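Local coordinates for lipolytic protein G-D-S-L family (Veillonella parvula DSM 2008, PDB 4RW0) that probably hydrolyses ester bonds, as a GDSL lipase/acylhydrolase of the SGNH hydrolase superfamily, though its own substrate is not established, at residues A[24-29]-A[171-175]; A[67-73]-A[102-108]; A[79-85]-A[120-124]; A[111-115]-A[160-164]. One frame throughout, in Å; residues are numbered along the deposited sequence.

Interaction 1: A[24-29]-A[171-175]; sequences GWVEIC and YRLMA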
loop_
_atom_site.group_PDB
_atom_site.type_symbol
_atom_site.label_atom_id
_atom_site.label_comp_id
_atom_site.label_asym_id
_atom_site.label_seq_id
_atom_site.Cartn_x
_atom_site.Cartn_y
_atom_site.Cartn_z
ATOM N N GLY A 24 6.230 9.858 6.653
ATOM C CA GLY A 24 5.582 8.908 5.748
ATOM C C GLY A 24 4.288 8.476 6.375
ATOM O O GLY A 24 4.104 8.548 7.617
ATOM N N TRP A 25 3.346 7.993 5.588
ATOM C CA TRP A 25 2.042 7.677 6.132
ATOM C C TRP A 25 2.015 6.576 7.167
ATOM O O TRP A 25 1.224 6.600 8.099
ATOM C CB TRP A 25 1.001 7.371 5.033
ATOM C CG TRP A 25 1.221 6.096 4.214
ATOM C CD1 TRP A 25 1.993 5.950 3.085
ATOM C CD2 TRP A 25 0.732 4.794 4.533
ATOM N NE1 TRP A 25 1.980 4.602 2.680
ATOM C CE2 TRP A 25 1.219 3.892 3.562
ATOM C CE3 TRP A 25 -0.065 4.304 5.544
ATOM C CZ2 TRP A 25 0.855 2.540 3.551
ATOM C CZ3 TRP A 25 -0.371 2.985 5.566
ATOM C CH2 TRP A 25 0.097 2.101 4.569
ATOM N N VAL A 26 2.900 5.603 7.040
ATOM C CA VAL A 26 2.928 4.520 8.052
ATOM C C VAL A 26 3.324 5.033 9.411
ATOM O O VAL A 26 2.720 4.708 10.447
ATOM C CB VAL A 26 3.875 3.359 7.598
ATOM C CG1 VAL A 26 4.010 2.274 8.683
ATOM C CG2 VAL A 26 3.374 2.756 6.294
ATOM N N GLU A 27 4.264 5.927 9.368
ATOM C CA GLU A 27 4.738 6.424 10.588
ATOM C C GLU A 27 3.786 7.380 11.290
ATOM O O GLU A 27 3.685 7.373 12.516
ATOM C CB GLU A 27 6.119 7.035 10.338
ATOM C CG GLU A 27 7.240 6.002 10.180
ATOM C CD GLU A 27 7.248 5.281 8.835
ATOM O OE1 GLU A 27 6.836 5.882 7.819
ATOM O OE2 GLU A 27 7.673 4.103 8.791
ATOM N N ILE A 28 3.085 8.184 10.503
ATOM C CA ILE A 28 1.975 9.016 11.002
ATOM C C ILE A 28 0.939 8.126 11.680
ATOM O O ILE A 28 0.482 8.412 12.793
ATOM C CB ILE A 28 1.357 9.887 9.848
ATOM C CG1 ILE A 28 2.397 10.906 9.402
ATOM C CG2 ILE A 28 0.160 10.613 10.377
ATOM C CD1 ILE A 28 2.004 11.696 8.170
ATOM N N CYS A 29 0.601 7.014 11.048
ATOM C CA CYS A 29 -0.374 6.131 11.629
ATOM C C CYS A 29 0.134 5.555 12.946
ATOM O O CYS A 29 -0.592 5.517 13.946
ATOM C CB CYS A 29 -0.791 5.016 10.719
ATOM S SG CYS A 29 -1.706 5.465 9.275
ATOM N N TYR A 171 1.273 12.494 1.865
ATOM C CA TYR A 171 1.411 11.437 2.909
ATOM C C TYR A 171 0.469 11.666 4.093
ATOM O O TYR A 171 -0.084 10.694 4.642
ATOM C CB TYR A 171 2.855 11.334 3.353
ATOM C CG TYR A 171 3.781 10.568 2.396
ATOM C CD1 TYR A 171 3.432 9.318 1.997
ATOM C CD2 TYR A 171 4.968 11.093 1.923
ATOM C CE1 TYR A 171 4.218 8.607 1.102
ATOM C CE2 TYR A 171 5.827 10.379 1.049
ATOM C CZ TYR A 171 5.428 9.121 0.651
ATOM O OH TYR A 171 6.174 8.290 -0.166
ATOM N N ARG A 172 0.202 12.946 4.483
ATOM C CA ARG A 172 -0.759 13.165 5.562
ATOM C C ARG A 172 -2.157 12.694 5.146
ATOM O O ARG A 172 -2.828 11.976 5.917
ATOM C CB ARG A 172 -0.812 14.626 6.006
ATOM C CG ARG A 172 0.443 15.139 6.633
ATOM C CD ARG A 172 0.169 16.451 7.390
ATOM N NE ARG A 172 -0.225 17.519 6.476
ATOM C CZ ARG A 172 0.579 18.289 5.782
ATOM N NH1 ARG A 172 1.902 18.236 5.917
ATOM N NH2 ARG A 172 0.056 19.238 5.006
ATOM N N LEU A 173 -2.589 13.056 3.928
ATOM C CA LEU A 173 -3.913 12.670 3.463
ATOM C C LEU A 173 -4.053 11.137 3.376
ATOM O O LEU A 173 -5.078 10.572 3.716
ATOM C CB LEU A 173 -4.223 13.304 2.115
ATOM C CG LEU A 173 -4.360 14.855 2.141
ATOM C CD1 LEU A 173 -4.598 15.456 0.752
ATOM C CD2 LEU A 173 -5.463 15.301 3.071
HETATM N N MSE A 174 -2.978 10.470 2.975
HETATM C CA MSE A 174 -2.984 8.987 2.912
HETATM C C MSE A 174 -3.108 8.438 4.282
HETATM O O MSE A 174 -3.864 7.554 4.492
HETATM C CB MSE A 174 -1.704 8.508 2.194
HETATM C CG MSE A 174 -1.662 8.711 0.711
HETATM SE SE MSE A 174 0.073 8.087 -0.028
HETATM C CE MSE A 174 -0.128 6.117 0.138
ATOM N N ALA A 175 -2.402 9.009 5.253
ATOM C CA ALA A 175 -2.456 8.527 6.648
ATOM C C ALA A 175 -3.877 8.617 7.194
ATOM O O ALA A 175 -4.357 7.691 7.801
ATOM C CB ALA A 175 -1.509 9.366 7.542
#
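Three-layer alpha/beta/alpha folds, of which the SGNH hydrolases are an example, need helices that lie side by side on one face of the central parallel sheet, and here helices 25-32 and 168-182 show how such a pair fits together. The axes of the short segments 25-29 and 171-175 pass 8.4 Å apart at a crossing angle of -51°. The small side chain of Ala175 leaves a hollow into which Ile28 projects from helix 25-32, with CG2 of Ile28 3.5 Å from CB of Ala175. Trp25 reaches the same alanine, its CB lying 4.1 Å from CB of Ala175, while SG of Cys29 sits 3.8 Å from O of Ala175. The large bump is Trp25. Its ring slots beside Tyr171 and Met174, a selenomethionine whose SE makes an oblique Met-aromatic contact 4.9 Å from the centroid of the five-membered ring of Trp25. Gly24, the N-cap residue, presents its CA over one face of the Tyr171 ring. The polar ends of the two aromatics look beyond the pair: Trp25 NE1 bonds Ile13 O and Tyr171 OH bonds Tyr17 O, anchoring the first to helix 12-15 and the second to the residues just after it. At the outer edge the tip of Ile28 rests on the neighbouring helix, its CD1 4.1 Å from CG of Arg172.

Interaction 2: A[67-73]-A[102-108]; sequences TRHIFLM and KGMVIIG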
loop_
_atom_site.group_PDB
_atom_site.type_symbol
_atom_site.label_atom_id
_atom_site.label_comp_id
_atom_site.label_asym_id
_atom_site.label_seq_id
_atom_site.Cartn_x
_atom_site.Cartn_y
_atom_site.Cartn_z
ATOM N N THR A 67 -4.036 -11.905 16.195
ATOM C CA THR A 67 -4.541 -10.576 15.843
ATOM C C THR A 67 -3.701 -9.736 14.868
ATOM O O THR A 67 -4.043 -8.556 14.568
ATOM C CB THR A 67 -4.760 -9.739 17.075
ATOM O OG1 THR A 67 -3.494 -9.475 17.689
ATOM C CG2 THR A 67 -5.777 -10.479 18.020
ATOM N N ARG A 68 -2.632 -10.320 14.340
ATOM C CA ARG A 68 -1.793 -9.604 13.360
ATOM C C ARG A 68 -2.535 -9.249 12.099
ATOM O O ARG A 68 -3.267 -10.058 11.557
ATOM C CB ARG A 68 -0.543 -10.436 13.014
ATOM C CG ARG A 68 0.360 -9.868 11.917
ATOM C CD ARG A 68 1.382 -10.895 11.499
ATOM N NE ARG A 68 2.321 -11.164 12.535
ATOM C CZ ARG A 68 2.657 -12.393 12.957
ATOM N NH1 ARG A 68 2.152 -13.469 12.384
ATOM N NH2 ARG A 68 3.594 -12.530 13.865
ATOM N N HIS A 69 -2.299 -8.024 11.609
ATOM C CA HIS A 69 -2.659 -7.631 10.277
ATOM C C HIS A 69 -1.416 -7.366 9.436
ATOM O O HIS A 69 -0.352 -6.975 9.943
ATOM C CB HIS A 69 -3.618 -6.374 10.321
ATOM C CG HIS A 69 -4.993 -6.715 10.838
ATOM N ND1 HIS A 69 -5.251 -6.947 12.176
ATOM C CD2 HIS A 69 -6.188 -6.819 10.207
ATOM C CE1 HIS A 69 -6.535 -7.210 12.345
ATOM N NE2 HIS A 69 -7.118 -7.170 11.160
ATOM N N ILE A 70 -1.550 -7.610 8.167
ATOM C CA ILE A 70 -0.492 -7.463 7.188
ATOM C C ILE A 70 -1.009 -6.561 6.088
ATOM O O ILE A 70 -1.927 -6.909 5.339
ATOM C CB ILE A 70 -0.029 -8.793 6.625
ATOM C CG1 ILE A 70 0.407 -9.689 7.739
ATOM C CG2 ILE A 70 1.075 -8.628 5.584
ATOM C CD1 ILE A 70 0.530 -11.111 7.373
ATOM N N PHE A 71 -0.394 -5.384 5.968
ATOM C CA PHE A 71 -0.737 -4.473 4.897
ATOM C C PHE A 71 0.161 -4.708 3.669
ATOM O O PHE A 71 1.335 -4.872 3.847
ATOM C CB PHE A 71 -0.555 -3.018 5.407
ATOM C CG PHE A 71 -0.618 -1.985 4.276
ATOM C CD1 PHE A 71 -1.853 -1.470 3.871
ATOM C CD2 PHE A 71 0.490 -1.654 3.538
ATOM C CE1 PHE A 71 -1.943 -0.580 2.850
ATOM C CE2 PHE A 71 0.385 -0.744 2.471
ATOM C CZ PHE A 71 -0.857 -0.238 2.122
ATOM N N LEU A 72 -0.372 -4.742 2.459
ATOM C CA LEU A 72 0.375 -4.926 1.243
ATOM C C LEU A 72 -0.071 -3.869 0.213
ATOM O O LEU A 72 -1.258 -3.628 -0.014
ATOM C CB LEU A 72 0.018 -6.257 0.553
ATOM C CG LEU A 72 0.058 -7.456 1.409
ATOM C CD1 LEU A 72 -0.421 -8.653 0.619
ATOM C CD2 LEU A 72 1.507 -7.599 1.830
HETATM N N MSE A 73 0.885 -3.351 -0.497
HETATM C CA MSE A 73 0.590 -2.476 -1.634
HETATM C C MSE A 73 1.780 -2.390 -2.542
HETATM O O MSE A 73 2.912 -2.049 -2.082
HETATM C CB MSE A 73 0.197 -1.061 -1.093
HETATM C CG MSE A 73 -0.007 -0.159 -2.265
HETATM SE SE MSE A 73 -0.652 1.662 -1.657
HETATM C CE MSE A 73 0.903 2.346 -0.602
ATOM N N LYS A 102 -0.341 -15.915 7.501
ATOM C CA LYS A 102 0.289 -15.442 8.752
ATOM C C LYS A 102 -0.429 -14.298 9.439
ATOM O O LYS A 102 -0.049 -13.876 10.525
ATOM C CB LYS A 102 1.740 -14.971 8.462
ATOM C CG LYS A 102 2.611 -16.071 7.855
ATOM C CD LYS A 102 2.999 -17.031 8.946
ATOM C CE LYS A 102 3.750 -18.191 8.325
ATOM N NZ LYS A 102 4.065 -19.106 9.433
ATOM N N GLY A 103 -1.472 -13.802 8.801
ATOM C CA GLY A 103 -2.260 -12.744 9.388
ATOM C C GLY A 103 -3.441 -12.358 8.486
ATOM O O GLY A 103 -3.648 -12.910 7.425
HETATM N N MSE A 104 -4.190 -11.391 8.942
HETATM C CA MSE A 104 -5.344 -10.824 8.181
HETATM C C MSE A 104 -4.820 -9.682 7.342
HETATM O O MSE A 104 -4.213 -8.724 7.868
HETATM C CB MSE A 104 -6.341 -10.338 9.241
HETATM C CG MSE A 104 -7.002 -11.512 10.018
HETATM SE SE MSE A 104 -8.120 -10.809 11.440
HETATM C CE MSE A 104 -6.766 -10.581 12.835
ATOM N N VAL A 105 -5.063 -9.751 6.049
ATOM C CA VAL A 105 -4.468 -8.890 5.085
ATOM C C VAL A 105 -5.321 -7.629 4.914
ATOM O O VAL A 105 -6.545 -7.669 5.006
ATOM C CB VAL A 105 -4.359 -9.596 3.743
ATOM C CG1 VAL A 105 -3.978 -8.670 2.635
ATOM C CG2 VAL A 105 -3.314 -10.719 3.807
ATOM N N ILE A 106 -4.634 -6.531 4.701
ATOM C CA ILE A 106 -5.240 -5.245 4.275
ATOM C C ILE A 106 -4.558 -4.819 3.022
ATOM O O ILE A 106 -3.327 -4.779 2.955
ATOM C CB ILE A 106 -5.079 -4.179 5.365
ATOM C CG1 ILE A 106 -5.705 -4.650 6.653
ATOM C CG2 ILE A 106 -5.692 -2.876 4.876
ATOM C CD1 ILE A 106 -5.253 -3.887 7.873
ATOM N N ILE A 107 -5.351 -4.504 2.005
ATOM C CA ILE A 107 -4.850 -4.142 0.725
ATOM C C ILE A 107 -4.883 -2.621 0.495
ATOM O O ILE A 107 -5.904 -1.993 0.775
ATOM C CB ILE A 107 -5.727 -4.800 -0.394
ATOM C CG1 ILE A 107 -5.656 -6.313 -0.307
ATOM C CG2 ILE A 107 -5.245 -4.416 -1.767
ATOM C CD1 ILE A 107 -6.655 -7.008 -1.209
ATOM N N GLY A 108 -3.784 -2.048 0.000
ATOM C CA GLY A 108 -3.758 -0.637 -0.367
ATOM C C GLY A 108 -3.834 -0.512 -1.849
ATOM O O GLY A 108 -3.227 -1.300 -2.565
#
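Paired strands satisfy their polar backbones in turn, and the ladder between 67-73 and 102-108 does so almost without interruption. Met104 N donates to Arg68 O (3.1 Å), Ile70 N to Met104 O (2.9 Å), Ile106 N to Ile70 O (2.8 Å), Leu72 N to Ile106 O (3.0 Å) and Gly108 N to Leu72 O (3.0 Å). On strand 69-73 the intervening residues His69, Phe71 and Met73 make their backbone bonds with strand 4-10 instead, so each edge of this strand is served by a different neighbour. The arrangement is a beta-alpha-beta crossover, with helix 85-100 in the connection, within the parallel sheet of the SGNH fold. Just before strand 69-73, all three nitrogens of the Arg68 guanidinium have a partner: NH1 donates to Lys102 O at 2.9 Å, NE forms a salt bridge with Glu5, and NH2 bonds Val63 O. His69 ND1 makes a weak bond to Thr67 O (3.1 Å), while CB of Met104, a selenomethionine, stands over its ring in a CH-pi contact. Phe71 and Ile106 share that sheet face; Ile70, Val105 and Leu72 line the other, toward helices 48-59 and 85-100. Gly108 CA lies 3.7 Å from Phe71 CE1, where a CB would clash with the ring.

Interaction 3: A[79-85]-A[120-124]; sequences ILQGRDS and LDLVV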
loop_
_atom_site.group_PDB
_atom_site.type_symbol
_atom_site.label_atom_id
_atom_site.label_comp_id
_atom_site.label_asym_id
_atom_site.label_seq_id
_atom_site.Cartn_x
_atom_site.Cartn_y
_atom_site.Cartn_z
ATOM N N ILE A 79 4.390 -1.298 -13.409
ATOM C CA ILE A 79 3.659 -0.541 -14.402
ATOM C C ILE A 79 4.575 0.429 -15.108
ATOM O O ILE A 79 4.555 0.550 -16.365
ATOM C CB ILE A 79 2.449 0.085 -13.792
ATOM C CG1 ILE A 79 1.508 -1.009 -13.350
ATOM C CG2 ILE A 79 1.746 1.046 -14.760
ATOM C CD1 ILE A 79 0.369 -0.476 -12.469
ATOM N N LEU A 80 5.456 1.098 -14.360
ATOM C CA LEU A 80 6.396 1.989 -15.009
ATOM C C LEU A 80 7.346 1.252 -15.959
ATOM O O LEU A 80 7.836 1.811 -16.901
ATOM C CB LEU A 80 7.242 2.746 -14.018
ATOM C CG LEU A 80 6.473 3.805 -13.234
ATOM C CD1 LEU A 80 7.375 4.267 -12.092
ATOM C CD2 LEU A 80 6.079 4.983 -14.108
ATOM N N GLN A 81 7.641 0.006 -15.686
ATOM C CA GLN A 81 8.508 -0.767 -16.544
ATOM C C GLN A 81 7.768 -1.480 -17.662
ATOM O O GLN A 81 8.363 -2.199 -18.393
ATOM C CB GLN A 81 9.290 -1.768 -15.705
ATOM C CG GLN A 81 10.419 -1.051 -14.987
ATOM C CD GLN A 81 11.056 -1.878 -13.903
ATOM O OE1 GLN A 81 10.641 -3.013 -13.633
ATOM N NE2 GLN A 81 12.080 -1.316 -13.262
ATOM N N GLY A 82 6.466 -1.315 -17.775
ATOM C CA GLY A 82 5.779 -1.825 -18.922
ATOM C C GLY A 82 4.916 -3.030 -18.696
ATOM O O GLY A 82 4.282 -3.445 -19.633
ATOM N N ARG A 83 4.806 -3.578 -17.479
ATOM C CA ARG A 83 3.985 -4.756 -17.294
ATOM C C ARG A 83 2.529 -4.396 -17.369
ATOM O O ARG A 83 2.126 -3.276 -17.019
ATOM C CB ARG A 83 4.278 -5.494 -15.985
ATOM C CG ARG A 83 5.751 -5.680 -15.583
ATOM C CD ARG A 83 6.543 -6.421 -16.622
ATOM N NE ARG A 83 5.906 -7.701 -16.995
ATOM C CZ ARG A 83 6.213 -8.912 -16.508
ATOM N NH1 ARG A 83 5.553 -9.966 -16.959
ATOM N NH2 ARG A 83 7.147 -9.083 -15.574
ATOM N N ASP A 84 1.687 -5.340 -17.760
ATOM C CA ASP A 84 0.282 -5.041 -17.872
ATOM C C ASP A 84 -0.474 -5.399 -16.595
ATOM O O ASP A 84 0.091 -6.034 -15.681
ATOM C CB ASP A 84 -0.298 -5.684 -19.155
ATOM C CG ASP A 84 -0.414 -7.213 -19.072
ATOM O OD1 ASP A 84 -0.427 -7.812 -17.976
ATOM O OD2 ASP A 84 -0.519 -7.823 -20.141
ATOM N N SER A 85 -1.735 -4.979 -16.536
ATOM C CA SER A 85 -2.596 -5.117 -15.393
ATOM C C SER A 85 -2.861 -6.549 -15.022
ATOM O O SER A 85 -3.108 -6.865 -13.855
ATOM C CB SER A 85 -3.960 -4.463 -15.646
ATOM O OG SER A 85 -4.561 -5.000 -16.798
ATOM N N LEU A 120 -0.139 5.039 -18.843
ATOM C CA LEU A 120 0.173 4.160 -17.700
ATOM C C LEU A 120 -0.843 4.195 -16.561
ATOM O O LEU A 120 -1.100 3.169 -15.913
ATOM C CB LEU A 120 1.563 4.453 -17.173
ATOM C CG LEU A 120 2.636 4.125 -18.172
ATOM C CD1 LEU A 120 3.972 4.404 -17.559
ATOM C CD2 LEU A 120 2.521 2.673 -18.617
ATOM N N ASP A 121 -1.452 5.346 -16.298
ATOM C CA ASP A 121 -2.391 5.378 -15.187
ATOM C C ASP A 121 -3.600 4.532 -15.383
ATOM O O ASP A 121 -4.302 4.174 -14.404
ATOM C CB ASP A 121 -2.879 6.810 -14.888
ATOM C CG ASP A 121 -3.540 6.898 -13.515
ATOM O OD1 ASP A 121 -2.829 6.558 -12.508
ATOM O OD2 ASP A 121 -4.757 7.185 -13.447
ATOM N N LEU A 122 -3.923 4.263 -16.657
ATOM C CA LEU A 122 -5.061 3.375 -16.928
ATOM C C LEU A 122 -4.776 1.932 -16.462
ATOM O O LEU A 122 -5.692 1.226 -16.004
ATOM C CB LEU A 122 -5.453 3.379 -18.415
ATOM C CG LEU A 122 -5.700 4.752 -19.066
ATOM C CD1 LEU A 122 -6.030 4.595 -20.556
ATOM C CD2 LEU A 122 -6.843 5.459 -18.371
ATOM N N VAL A 123 -3.521 1.519 -16.529
ATOM C CA VAL A 123 -3.137 0.180 -16.023
ATOM C C VAL A 123 -3.355 0.120 -14.498
ATOM O O VAL A 123 -3.974 -0.825 -13.946
ATOM C CB VAL A 123 -1.686 -0.127 -16.347
ATOM C CG1 VAL A 123 -1.350 -1.542 -15.915
ATOM C CG2 VAL A 123 -1.394 0.039 -17.835
ATOM N N VAL A 124 -2.957 1.210 -13.815
ATOM C CA VAL A 124 -3.137 1.332 -12.355
ATOM C C VAL A 124 -4.613 1.206 -12.002
ATOM O O VAL A 124 -5.028 0.484 -11.097
ATOM C CB VAL A 124 -2.588 2.715 -11.807
ATOM C CG1 VAL A 124 -2.982 2.929 -10.364
ATOM C CG2 VAL A 124 -1.100 2.775 -11.878
#
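A helix start can be packed against a turn through apolar side chains spaced along one side, as 120-124 illustrates. Leu120, whose N is bonded by Asp116 OD2, points at the end of helix 76-80: its CD2 lies 3.7 Å from Ile79 O, and its CD1 4.1 Å from Leu80 CD2. Asp121 turns away and spends its carboxylate on Ile113 N and Tyr146 OH. Val123 then occupies the concave side of the turn, its CG1 3.9 Å from Ile79 CG1 and 3.5 Å from Ser85 N. Val124 completes the set with CG2 3.6 Å from Ile79 CD1, so Ile79 meets three of these residues. The turn itself is well defined: Gly82, with phi of 108°, ends helix 76-80 in a Schellman motif, and Asp84 caps the next helix by bonding Tyr87 N. Ser85 OG bonds Glu126 OE1, further along helix 120-138. The contact thus joins helix 76-80, which follows strand 69-73, and the beginning of helix 85-100 to the first turn of helix 120-138, beside the loop carrying Ile113.

Interaction 4: A[111-115]-A[160-164]; sequences TQIDS and FAGEV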
loop_
_atom_site.group_PDB
_atom_site.type_symbol
_atom_site.label_atom_id
_atom_site.label_comp_id
_atom_site.label_asym_id
_atom_site.label_seq_id
_atom_site.Cartn_x
_atom_site.Cartn_y
_atom_site.Cartn_z
ATOM N N THR A 111 -1.504 4.729 -5.778
ATOM C CA THR A 111 -1.841 6.036 -6.272
ATOM C C THR A 111 -1.481 6.229 -7.720
ATOM O O THR A 111 -0.820 5.420 -8.356
ATOM C CB THR A 111 -1.137 7.077 -5.369
ATOM O OG1 THR A 111 0.228 6.694 -5.160
ATOM C CG2 THR A 111 -1.802 7.124 -4.018
ATOM N N GLN A 112 -1.953 7.325 -8.287
ATOM C CA GLN A 112 -1.858 7.527 -9.721
ATOM C C GLN A 112 -0.471 7.750 -10.267
ATOM O O GLN A 112 0.421 8.237 -9.585
ATOM C CB GLN A 112 -2.766 8.706 -10.122
ATOM C CG GLN A 112 -2.160 10.073 -9.809
ATOM C CD GLN A 112 -3.251 11.126 -9.559
ATOM O OE1 GLN A 112 -4.104 10.968 -8.684
ATOM N NE2 GLN A 112 -3.189 12.221 -10.295
ATOM N N ILE A 113 -0.306 7.418 -11.532
ATOM C CA ILE A 113 0.901 7.740 -12.273
ATOM C C ILE A 113 0.614 9.098 -12.959
ATOM O O ILE A 113 -0.005 9.163 -14.047
ATOM C CB ILE A 113 1.288 6.591 -13.247
ATOM C CG1 ILE A 113 1.616 5.331 -12.402
ATOM C CG2 ILE A 113 2.519 7.010 -14.067
ATOM C CD1 ILE A 113 2.215 4.213 -13.157
ATOM N N ASP A 114 1.049 10.161 -12.281
ATOM C CA ASP A 114 0.676 11.547 -12.599
ATOM C C ASP A 114 1.350 12.069 -13.855
ATOM O O ASP A 114 0.946 13.050 -14.404
ATOM C CB ASP A 114 1.019 12.503 -11.428
ATOM C CG ASP A 114 0.190 13.816 -11.469
ATOM O OD1 ASP A 114 -1.036 13.709 -11.740
ATOM O OD2 ASP A 114 0.748 14.933 -11.219
ATOM N N SER A 115 2.405 11.432 -14.299
ATOM C CA SER A 115 3.045 11.804 -15.540
ATOM C C SER A 115 2.358 11.257 -16.788
ATOM O O SER A 115 2.818 11.564 -17.858
ATOM C CB SER A 115 4.468 11.198 -15.567
ATOM O OG SER A 115 4.332 9.804 -15.319
ATOM N N PHE A 160 1.683 15.777 -4.944
ATOM C CA PHE A 160 2.741 14.990 -5.609
ATOM C C PHE A 160 4.028 15.769 -5.760
ATOM O O PHE A 160 4.032 16.947 -6.136
ATOM C CB PHE A 160 2.272 14.414 -6.959
ATOM C CG PHE A 160 1.209 13.354 -6.824
ATOM C CD1 PHE A 160 1.538 12.076 -6.388
ATOM C CD2 PHE A 160 -0.084 13.597 -7.178
ATOM C CE1 PHE A 160 0.565 11.059 -6.243
ATOM C CE2 PHE A 160 -1.053 12.607 -7.054
ATOM C CZ PHE A 160 -0.745 11.356 -6.576
ATOM N N ALA A 161 5.152 15.133 -5.390
ATOM C CA ALA A 161 6.490 15.713 -5.607
ATOM C C ALA A 161 7.159 15.427 -6.972
ATOM O O ALA A 161 8.214 15.966 -7.290
ATOM C CB ALA A 161 7.447 15.293 -4.515
ATOM N N GLY A 162 6.551 14.538 -7.732
ATOM C CA GLY A 162 7.038 14.049 -8.988
ATOM C C GLY A 162 5.977 13.180 -9.672
ATOM O O GLY A 162 4.793 13.159 -9.305
ATOM N N GLU A 163 6.430 12.405 -10.618
ATOM C CA GLU A 163 5.528 11.534 -11.372
ATOM C C GLU A 163 4.769 10.529 -10.552
ATOM O O GLU A 163 3.659 10.180 -10.940
ATOM C CB GLU A 163 6.280 10.864 -12.541
ATOM C CG GLU A 163 7.457 10.050 -12.140
ATOM C CD GLU A 163 7.904 9.069 -13.239
ATOM O OE1 GLU A 163 8.781 8.201 -12.957
ATOM O OE2 GLU A 163 7.314 9.098 -14.346
ATOM N N VAL A 164 5.322 10.044 -9.421
ATOM C CA VAL A 164 4.544 9.137 -8.554
ATOM C C VAL A 164 4.579 9.399 -7.044
ATOM O O VAL A 164 3.654 9.041 -6.311
ATOM C CB VAL A 164 4.923 7.634 -8.757
ATOM C CG1 VAL A 164 4.561 7.209 -10.167
ATOM C CG2 VAL A 164 6.400 7.362 -8.478
HETATM O O HOH W 1 1.602 7.538 -7.277
HETATM O O HOH W 2 3.284 15.441 -10.339
#
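Loops that meet without regular structure are often held by a few directed bonds, and between 111-115 and 160-164 two are direct. Asp114 N donates to Glu163 O at 2.9 Å, and Ser115 OG to Glu163 OE2 at 3.2 Å. A third bond braces the first loop from within, Gln112 NE2 to Asp114 OD1 at 3.0 Å. Water fills the gaps. One molecule accepts from Thr111 OG1 and donates to Gln112 O and Val164 O, each at 2.7 Å, while a second donates to Asp114 OD2 (2.7 Å) and Gly162 O (2.9 Å). Both loops follow elements of the SGNH alpha/beta fold, strand 104-108 and helix 145-154, and the loop at 160-164 runs on toward helix 168-182 through the region where SGNH hydrolases usually carry their catalytic histidine. Van der Waals packing completes the joint. Phe160 lays its ring against the first loop, with CE2 3.6 Å from Gln112 CD and the ring edge facing Thr111 CB, and touches Leu149 behind. Ile113 CG1 and Val164 CG1 form an apolar pair at 4.1 Å, while the Ile113 side chain also meets Ile79 and Val124.

Overall arrangement
From the N terminus, 24-29 opens the longest loop, which closes only at 171-175, where interaction 1 joins helices 25-32 and 168-182, and encloses the other three contacts. Interaction 2, between neighbouring sheet strands, opens at 67-73 and interaction 3 at 79-85 before 102-108 closes the former, so these two cross. Interaction 4 begins at 111-115, in series after interaction 2, and 120-124 closes interaction 3 before 160-164 completes interaction 4, a second crossing. Trp25 CZ2 lies 3.5 Å from Phe71 CE2, linking interactions 1 and 2. Across the chain's centre from interaction 2, Ile113 and Asp121 connect interactions 3 and 4, tying helix 76-80, the start of helix 120-138 and two loops together.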